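Local coordinates for DNA repair protein RECN (Deinococcus radiodurans, PDB 4ABX), which probably takes part in recombinational repair of double-strand breaks as an Smc-like, ATP-binding protein, here represented by its coiled-coil domain, at residues 27-32 / 135-140; 19-24 / 154-159; 77-82 / 87-92. All coordinates share one frame; numbering follows the deposited sequence.

Contact 1 of 3, residues 27-32 / 135-140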
loop_
_atom_site.group_PDB
_atom_site.type_symbol
_atom_site.label_atom_id
_atom_site.label_comp_id
_atom_site.label_asym_id
_atom_site.label_seq_id
_atom_site.Cartn_x
_atom_site.Cartn_y
_atom_site.Cartn_z
ATOM N N VAL A 27 52.330 -10.257 3.515
ATOM C CA VAL A 27 51.174 -10.218 2.622
ATOM C C VAL A 27 51.431 -11.072 1.385
ATOM O O VAL A 27 50.509 -11.671 0.816
ATOM C CB VAL A 27 50.843 -8.772 2.205
ATOM C CG1 VAL A 27 49.721 -8.750 1.175
ATOM C CG2 VAL A 27 50.474 -7.948 3.427
ATOM N N SER A 28 52.697 -11.121 0.978
ATOM C CA SER A 28 53.134 -11.937 -0.149
ATOM C C SER A 28 52.357 -11.645 -1.437
ATOM O O SER A 28 51.684 -12.525 -1.979
ATOM C CB SER A 28 53.053 -13.423 0.212
ATOM O OG SER A 28 53.565 -14.216 -0.839
ATOM N N PRO A 29 52.465 -10.405 -1.937
ATOM C CA PRO A 29 51.759 -9.997 -3.157
ATOM C C PRO A 29 52.210 -10.789 -4.383
ATOM O O PRO A 29 53.407 -10.948 -4.623
ATOM C CB PRO A 29 52.139 -8.519 -3.306
ATOM C CG PRO A 29 53.408 -8.367 -2.523
ATOM C CD PRO A 29 53.255 -9.302 -1.364
ATOM N N ASP A 30 51.245 -11.273 -5.152
ATOM C CA ASP A 30 51.532 -12.053 -6.350
ATOM C C ASP A 30 51.008 -11.316 -7.574
ATOM O O ASP A 30 49.826 -11.424 -7.913
ATOM C CB ASP A 30 50.891 -13.437 -6.234
ATOM C CG ASP A 30 51.021 -14.261 -7.506
ATOM O OD1 ASP A 30 51.952 -14.018 -8.302
ATOM O OD2 ASP A 30 50.181 -15.163 -7.703
ATOM N N PRO A 31 51.889 -10.555 -8.241
ATOM C CA PRO A 31 51.452 -9.730 -9.370
ATOM C C PRO A 31 50.544 -10.521 -10.306
ATOM O O PRO A 31 50.857 -11.658 -10.661
ATOM C CB PRO A 31 52.762 -9.362 -10.060
ATOM C CG PRO A 31 53.779 -9.381 -8.952
ATOM C CD PRO A 31 53.351 -10.508 -8.048
ATOM N N GLY A 32 49.416 -9.931 -10.683
ATOM C CA GLY A 32 48.454 -10.621 -11.526
ATOM C C GLY A 32 47.230 -11.145 -10.790
ATOM O O GLY A 32 46.163 -11.296 -11.388
ATOM N N SER A 135 45.864 -3.271 -1.721
ATOM C CA SER A 135 45.745 -1.817 -1.891
ATOM C C SER A 135 46.611 -1.038 -0.906
ATOM O O SER A 135 47.256 -0.052 -1.270
ATOM C CB SER A 135 44.288 -1.361 -1.734
ATOM O OG SER A 135 43.499 -1.781 -2.828
ATOM N N LYS A 136 46.611 -1.470 0.349
ATOM C CA LYS A 136 47.444 -0.830 1.360
ATOM C C LYS A 136 48.926 -0.876 0.968
ATOM O O LYS A 136 49.652 0.101 1.164
ATOM C CB LYS A 136 47.220 -1.470 2.730
ATOM C CG LYS A 136 45.793 -1.314 3.246
ATOM C CD LYS A 136 45.627 -1.924 4.632
ATOM C CE LYS A 136 44.209 -1.724 5.162
ATOM N NZ LYS A 136 44.035 -2.307 6.523
ATOM N N LEU A 137 49.362 -2.002 0.400
ATOM C CA LEU A 137 50.748 -2.148 -0.060
ATOM C C LEU A 137 51.067 -1.240 -1.241
ATOM O O LEU A 137 52.140 -0.630 -1.297
ATOM C CB LEU A 137 51.048 -3.600 -0.448
ATOM C CG LEU A 137 51.256 -4.595 0.692
ATOM C CD1 LEU A 137 51.803 -5.905 0.145
ATOM C CD2 LEU A 137 52.206 -4.012 1.725
ATOM N N LYS A 138 50.140 -1.165 -2.195
ATOM C CA LYS A 138 50.314 -0.318 -3.370
ATOM C C LYS A 138 50.343 1.168 -2.993
ATOM O O LYS A 138 51.025 1.966 -3.636
ATOM C CB LYS A 138 49.226 -0.607 -4.417
ATOM C CG LYS A 138 49.231 -2.058 -4.925
ATOM C CD LYS A 138 48.383 -2.254 -6.178
ATOM C CE LYS A 138 46.900 -2.149 -5.887
ATOM N NZ LYS A 138 46.090 -2.330 -7.132
ATOM N N ASN A 139 49.618 1.530 -1.939
ATOM C CA ASN A 139 49.604 2.909 -1.445
ATOM C C ASN A 139 50.933 3.358 -0.821
ATOM O O ASN A 139 51.209 4.559 -0.722
ATOM C CB ASN A 139 48.463 3.117 -0.442
ATOM C CG ASN A 139 47.094 3.191 -1.115
ATOM O OD1 ASN A 139 46.989 3.473 -2.311
ATOM N ND2 ASN A 139 46.039 2.940 -0.345
ATOM N N LYS A 140 51.747 2.397 -0.398
ATOM C CA LYS A 140 53.054 2.701 0.186
ATOM C C LYS A 140 54.205 2.426 -0.783
ATOM O O LYS A 140 55.160 3.196 -0.855
ATOM C CB LYS A 140 53.274 1.886 1.467
ATOM C CG LYS A 140 52.195 2.053 2.530
ATOM C CD LYS A 140 52.477 1.151 3.734
ATOM C CE LYS A 140 51.366 1.242 4.772
ATOM N NZ LYS A 140 51.599 0.316 5.911
#
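Val27 and Pro29 meet Leu137 in a small, wholly apolar contact at the point where helix 6-27 gives way to the loop before helix 33-63; Leu137 belongs to helix 121-141. On the leucine side a single methyl, CD1, does the touching. Leu137 CD1 lies 3.7 Å from Val27 CB and 3.7 Å from Val27 CG1, the two side chains reaching toward each other tip to tip, and it stands 4.0 Å from Pro29 CG on a leucine chain that crosses the pyrrolidine ring at about a right angle. The leucine is stretched to its full length: its CG is anti to the carbonyl carbon (chi1 -76°), and chi2 of -169° carries CD1 straight on from CA. This long reach suits a place where the backbones stay well apart, with Pro29 CA and Leu137 CA 8.5 Å from each other. Val27 suits its place because its two methyls, held beside the main chain, give Leu137 CD1 a compact apolar face. Ser28 then departs from helical geometry with a positive phi of 55°, and Pro29, which has no N-H to continue the helical bonding, turns its ring back onto the leucine. The exposed flanks are polar. Arg130, two turns before Leu137 on the same helix, gives a hydrogen bond from NH1 to Val27 O and so holds that carbonyl just before the chain turns at Ser28, while Lys138 and Lys140 form salt bridges with Glu34 and Glu23. Leu137 also touches Glu23 of helix 6-27, and Pro29 packs on Ile24 of that helix and on Leu145 of helix 145-169, so the apolar cluster lies where three helices converge beside the loop.

Contact 2 of 3, residues 19-24 / 154-159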
loop_
_atom_site.group_PDB
_atom_site.type_symbol
_atom_site.label_atom_id
_atom_site.label_comp_id
_atom_site.label_asym_id
_atom_site.label_seq_id
_atom_site.Cartn_x
_atom_site.Cartn_y
_atom_site.Cartn_z
ATOM N N PHE A 19 61.499 -3.487 8.532
ATOM C CA PHE A 19 60.058 -3.351 8.729
ATOM C C PHE A 19 59.307 -3.379 7.400
ATOM O O PHE A 19 58.248 -3.998 7.277
ATOM C CB PHE A 19 59.744 -2.046 9.478
ATOM C CG PHE A 19 58.284 -1.688 9.488
ATOM C CD1 PHE A 19 57.712 -1.028 8.410
ATOM C CD2 PHE A 19 57.481 -2.017 10.570
ATOM C CE1 PHE A 19 56.367 -0.701 8.410
ATOM C CE2 PHE A 19 56.135 -1.690 10.579
ATOM C CZ PHE A 19 55.577 -1.033 9.498
ATOM N N GLN A 20 59.861 -2.703 6.403
ATOM C CA GLN A 20 59.245 -2.671 5.087
ATOM C C GLN A 20 59.264 -4.045 4.414
ATOM O O GLN A 20 58.270 -4.471 3.826
ATOM C CB GLN A 20 59.915 -1.607 4.218
ATOM C CG GLN A 20 59.516 -0.194 4.612
ATOM C CD GLN A 20 60.366 0.879 3.951
ATOM O OE1 GLN A 20 61.422 0.595 3.388
ATOM N NE2 GLN A 20 59.901 2.124 4.017
ATOM N N VAL A 21 60.387 -4.743 4.536
ATOM C CA VAL A 21 60.529 -6.094 3.992
ATOM C C VAL A 21 59.554 -7.065 4.650
ATOM O O VAL A 21 58.895 -7.856 3.971
ATOM C CB VAL A 21 61.975 -6.612 4.160
ATOM C CG1 VAL A 21 62.051 -8.120 3.925
ATOM C CG2 VAL A 21 62.924 -5.856 3.230
ATOM N N GLN A 22 59.461 -6.994 5.974
ATOM C CA GLN A 22 58.520 -7.819 6.720
ATOM C C GLN A 22 57.083 -7.549 6.275
ATOM O O GLN A 22 56.320 -8.487 6.033
ATOM C CB GLN A 22 58.657 -7.569 8.225
ATOM C CG GLN A 22 57.788 -8.467 9.092
ATOM C CD GLN A 22 57.979 -8.211 10.582
ATOM O OE1 GLN A 22 58.469 -7.154 10.991
ATOM N NE2 GLN A 22 57.595 -9.185 11.402
ATOM N N GLU A 23 56.714 -6.271 6.169
ATOM C CA GLU A 23 55.343 -5.912 5.797
ATOM C C GLU A 23 54.933 -6.529 4.466
ATOM O O GLU A 23 53.862 -7.126 4.347
ATOM C CB GLU A 23 55.143 -4.391 5.739
ATOM C CG GLU A 23 53.705 -4.004 5.416
ATOM C CD GLU A 23 53.461 -2.501 5.406
ATOM O OE1 GLU A 23 54.415 -1.730 5.166
ATOM O OE2 GLU A 23 52.303 -2.093 5.634
ATOM N N ILE A 24 55.788 -6.367 3.465
ATOM C CA ILE A 24 55.545 -6.917 2.138
ATOM C C ILE A 24 55.524 -8.452 2.130
ATOM O O ILE A 24 54.702 -9.076 1.457
ATOM C CB ILE A 24 56.611 -6.397 1.145
ATOM C CG1 ILE A 24 56.391 -4.906 0.880
ATOM C CG2 ILE A 24 56.599 -7.209 -0.155
ATOM C CD1 ILE A 24 57.581 -4.204 0.222
ATOM N N GLN A 154 64.656 -4.551 -3.582
ATOM C CA GLN A 154 65.664 -3.521 -3.396
ATOM C C GLN A 154 65.887 -3.262 -1.914
ATOM O O GLN A 154 67.017 -3.057 -1.470
ATOM C CB GLN A 154 65.233 -2.226 -4.079
ATOM C CG GLN A 154 64.956 -2.371 -5.555
ATOM C CD GLN A 154 65.031 -1.043 -6.275
ATOM O OE1 GLN A 154 65.658 -0.100 -5.787
ATOM N NE2 GLN A 154 64.388 -0.956 -7.436
ATOM N N ALA A 155 64.804 -3.268 -1.145
ATOM C CA ALA A 155 64.912 -2.998 0.285
ATOM C C ALA A 155 65.740 -4.075 0.970
ATOM O O ALA A 155 66.582 -3.770 1.822
ATOM C CB ALA A 155 63.538 -2.886 0.924
ATOM N N ALA A 156 65.500 -5.331 0.589
ATOM C CA ALA A 156 66.209 -6.462 1.179
ATOM C C ALA A 156 67.700 -6.406 0.864
ATOM O O ALA A 156 68.537 -6.695 1.722
ATOM C CB ALA A 156 65.609 -7.786 0.697
ATOM N N GLU A 157 68.025 -6.045 -0.374
ATOM C CA GLU A 157 69.414 -5.914 -0.783
ATOM C C GLU A 157 70.099 -4.778 -0.027
ATOM O O GLU A 157 71.193 -4.943 0.515
ATOM C CB GLU A 157 69.519 -5.688 -2.293
ATOM C CG GLU A 157 70.940 -5.418 -2.761
ATOM C CD GLU A 157 71.090 -5.488 -4.264
ATOM O OE1 GLU A 157 70.136 -5.118 -4.980
ATOM O OE2 GLU A 157 72.166 -5.921 -4.729
ATOM N N GLU A 158 69.449 -3.620 0.016
ATOM C CA GLU A 158 70.019 -2.485 0.726
ATOM C C GLU A 158 70.260 -2.843 2.196
ATOM O O GLU A 158 71.305 -2.534 2.764
ATOM C CB GLU A 158 69.109 -1.265 0.598
ATOM C CG GLU A 158 69.709 0.005 1.175
ATOM C CD GLU A 158 68.722 1.153 1.217
ATOM O OE1 GLU A 158 67.655 1.048 0.578
ATOM O OE2 GLU A 158 69.018 2.163 1.889
ATOM N N LEU A 159 69.292 -3.526 2.795
ATOM C CA LEU A 159 69.390 -3.971 4.179
ATOM C C LEU A 159 70.610 -4.871 4.421
ATOM O O LEU A 159 71.295 -4.741 5.435
ATOM C CB LEU A 159 68.101 -4.700 4.582
ATOM C CG LEU A 159 68.074 -5.416 5.933
ATOM C CD1 LEU A 159 68.325 -4.432 7.070
ATOM C CD2 LEU A 159 66.746 -6.129 6.116
#
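Val21 of helix 6-27 and Ala156 of helix 145-169 bring the two backbones to a CA-to-CA distance of only 6.3 Å, the segments running in roughly antiparallel directions. Such close approach depends on small residues: Ala155 and Ala156 offer just a methyl each, and Val21 brings a short, branched side chain against them. A single valine branch makes the contact. CG2 of Val21 is 3.8 Å from Ala155 CB and 4.2 Å from Ala156 CB, and it also comes within 3.7 Å of Ala156 N, so it rests against the helical main chain as much as against the two methyls. With chi1 at 166°, CG2 stands anti to the carbonyl carbon, beside the backbone N, and is the branch that faces the alanines. Ala155 points toward Val21 and is buried, whereas Ala156 is partly exposed, its methyl is turned across the interface, and the valine meets it most closely at its backbone N. The apolar line continues on both sides: Leu159 packs on Ile14 and Leu17, and Ile24 on Val148 and Phe151. Ile14, Leu17, Val21 and Ile24 follow one another in a 3-4-3 spacing consistent with a heptad stripe of a coiled coil. Polar side chains flank this strip, Gln20 packing on Phe151 and Glu158 on Leu17. With neither charge nor hydrogen bond between the two segments, the contact rests on van der Waals fit and the exclusion of water, and here its closeness comes from small side chains more than from large ones.

Contact 3 of 3, residues 77-82 / 87-92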
loop_
_atom_site.group_PDB
_atom_site.type_symbol
_atom_site.label_atom_id
_atom_site.label_comp_id
_atom_site.label_asym_id
_atom_site.label_seq_id
_atom_site.Cartn_x
_atom_site.Cartn_y
_atom_site.Cartn_z
ATOM N N ARG A 77 -11.975 -5.032 0.416
ATOM C CA ARG A 77 -13.034 -5.031 1.419
ATOM C C ARG A 77 -13.864 -3.739 1.387
ATOM O O ARG A 77 -15.079 -3.769 1.567
ATOM C CB ARG A 77 -12.460 -5.294 2.814
ATOM C CG ARG A 77 -11.933 -6.717 2.981
ATOM C CD ARG A 77 -11.553 -7.026 4.423
ATOM N NE ARG A 77 -10.376 -6.277 4.852
ATOM C CZ ARG A 77 -9.123 -6.699 4.701
ATOM N NH1 ARG A 77 -8.880 -7.871 4.128
ATOM N NH2 ARG A 77 -8.113 -5.949 5.125
ATOM N N ALA A 78 -13.203 -2.613 1.141
ATOM C CA ALA A 78 -13.892 -1.331 1.020
ATOM C C ALA A 78 -14.929 -1.351 -0.104
ATOM O O ALA A 78 -15.936 -0.648 -0.045
ATOM C CB ALA A 78 -12.885 -0.209 0.799
ATOM N N LEU A 79 -14.682 -2.162 -1.128
ATOM C CA LEU A 79 -15.589 -2.251 -2.267
ATOM C C LEU A 79 -16.813 -3.145 -2.020
ATOM O O LEU A 79 -17.786 -3.083 -2.774
ATOM C CB LEU A 79 -14.833 -2.728 -3.512
ATOM C CG LEU A 79 -13.743 -1.775 -3.999
ATOM C CD1 LEU A 79 -13.160 -2.265 -5.313
ATOM C CD2 LEU A 79 -14.308 -0.368 -4.150
ATOM N N ASN A 80 -16.767 -3.963 -0.972
ATOM C CA ASN A 80 -17.857 -4.903 -0.682
ATOM C C ASN A 80 -19.258 -4.297 -0.762
ATOM O O ASN A 80 -20.129 -4.816 -1.460
ATOM C CB ASN A 80 -17.672 -5.561 0.694
ATOM C CG ASN A 80 -16.742 -6.761 0.653
ATOM O OD1 ASN A 80 -16.113 -7.106 1.656
ATOM N ND2 ASN A 80 -16.649 -7.403 -0.507
ATOM N N ALA A 81 -19.474 -3.201 -0.040
ATOM C CA ALA A 81 -20.812 -2.621 0.071
ATOM C C ALA A 81 -21.294 -2.073 -1.268
ATOM O O ALA A 81 -22.482 -2.133 -1.585
ATOM C CB ALA A 81 -20.840 -1.529 1.145
ATOM N N GLY A 82 -20.363 -1.548 -2.060
ATOM C CA GLY A 82 -20.706 -1.026 -3.367
ATOM C C GLY A 82 -20.971 -2.126 -4.376
ATOM O O GLY A 82 -21.853 -1.999 -5.239
ATOM N N GLU A 87 -22.945 -3.402 -10.766
ATOM C CA GLU A 87 -22.242 -4.368 -11.607
ATOM C C GLU A 87 -20.823 -3.909 -11.928
ATOM O O GLU A 87 -19.885 -4.708 -11.913
ATOM C CB GLU A 87 -23.030 -4.629 -12.895
ATOM C CG GLU A 87 -22.714 -5.965 -13.559
ATOM C CD GLU A 87 -23.878 -6.494 -14.393
ATOM O OE1 GLU A 87 -24.316 -5.784 -15.326
ATOM O OE2 GLU A 87 -24.360 -7.618 -14.110
ATOM N N THR A 88 -20.670 -2.618 -12.208
ATOM C CA THR A 88 -19.365 -2.055 -12.539
ATOM C C THR A 88 -18.387 -2.107 -11.358
ATOM O O THR A 88 -17.233 -2.508 -11.522
ATOM C CB THR A 88 -19.483 -0.610 -13.073
ATOM O OG1 THR A 88 -20.217 -0.621 -14.303
ATOM C CG2 THR A 88 -18.102 -0.012 -13.327
ATOM N N VAL A 89 -18.841 -1.699 -10.177
ATOM C CA VAL A 89 -18.015 -1.829 -8.976
ATOM C C VAL A 89 -17.670 -3.300 -8.714
ATOM O O VAL A 89 -16.522 -3.632 -8.426
ATOM C CB VAL A 89 -18.683 -1.197 -7.733
ATOM C CG1 VAL A 89 -17.917 -1.542 -6.462
ATOM C CG2 VAL A 89 -18.775 0.317 -7.892
ATOM N N MET A 90 -18.659 -4.182 -8.831
ATOM C CA MET A 90 -18.413 -5.606 -8.632
ATOM C C MET A 90 -17.310 -6.104 -9.571
ATOM O O MET A 90 -16.396 -6.823 -9.152
ATOM C CB MET A 90 -19.690 -6.429 -8.818
ATOM C CG MET A 90 -19.431 -7.934 -8.913
ATOM S SD MET A 90 -20.917 -8.965 -8.900
ATOM C CE MET A 90 -21.566 -8.595 -7.262
ATOM N N GLN A 91 -17.383 -5.705 -10.836
ATOM C CA GLN A 91 -16.372 -6.111 -11.812
ATOM C C GLN A 91 -14.970 -5.605 -11.457
ATOM O O GLN A 91 -14.005 -6.369 -11.484
ATOM C CB GLN A 91 -16.752 -5.656 -13.221
ATOM C CG GLN A 91 -15.732 -6.048 -14.278
ATOM C CD GLN A 91 -16.269 -5.914 -15.688
ATOM O OE1 GLN A 91 -17.482 -5.957 -15.910
ATOM N NE2 GLN A 91 -15.369 -5.752 -16.653
ATOM N N LEU A 92 -14.863 -4.319 -11.134
ATOM C CA LEU A 92 -13.589 -3.740 -10.726
ATOM C C LEU A 92 -13.030 -4.437 -9.486
ATOM O O LEU A 92 -11.823 -4.645 -9.376
ATOM C CB LEU A 92 -13.733 -2.239 -10.464
ATOM C CG LEU A 92 -14.020 -1.358 -11.677
ATOM C CD1 LEU A 92 -14.509 0.025 -11.239
ATOM C CD2 LEU A 92 -12.787 -1.252 -12.572
#
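Van der Waals packing makes this contact, much of it a valine methyl against carbonyl groups of the opposite helix; Val89 supplies the central side chain, set against Leu79 and Gly82. Its CG1 branch, anti to the backbone N (chi1 171°), sits 3.7 Å from Gly82 C and 4.0 Å from Leu79 O, so the valine leans mainly on the main chain of helix 68-83. Side chain meets side chain more loosely, Val89 CG1 lying 4.4 Å from Leu79 CB. Gly82 suits its place, since there is little space beside Val89 CG1 for any side chain; its CA and that of Val89 are 6.3 Å apart. The helix carrying it is kinked at this point, where the N atoms of Ala81 and Gly82 lack a bond to the preceding turn.

Hydrogen bonds occur around the packing. Asp86 OD2 accepts from Val89 N, in the first turn of helix 87-115, and Gln91 bonds to Glu95 one turn on.

Packing from the second subunit completes the burial. Its Ala53 lies on Leu79, its Ile50 on Val89 and its Leu110 on Leu92, which makes the site part of the dimer interface. Two antiparallel helices joined by a short connection form an alpha-helical hairpin, here closing one far end of the coiled-coil domain, with the glycine allowing close approach.

How the contacts relate
Contacts 1 and 2 are touching neighbours near the end of helix 6-27, with centres 14 Å apart; contact 1 brings in helix 121-141 and contact 2 helix 145-169, the next helix in the chain. Contact 3 lies on the opposite side of the chain's centre, its centre about 68 Å from that of contact 1 and about 81 Å from that of contact 2. All three rest on van der Waals packing, but their settings differ. Contacts 1 and 2 are partly buried, join segments more than a hundred residues apart, and have charged residues nearby. The local hairpin of contact 3 is fully buried, with a second subunit adding apolar cover.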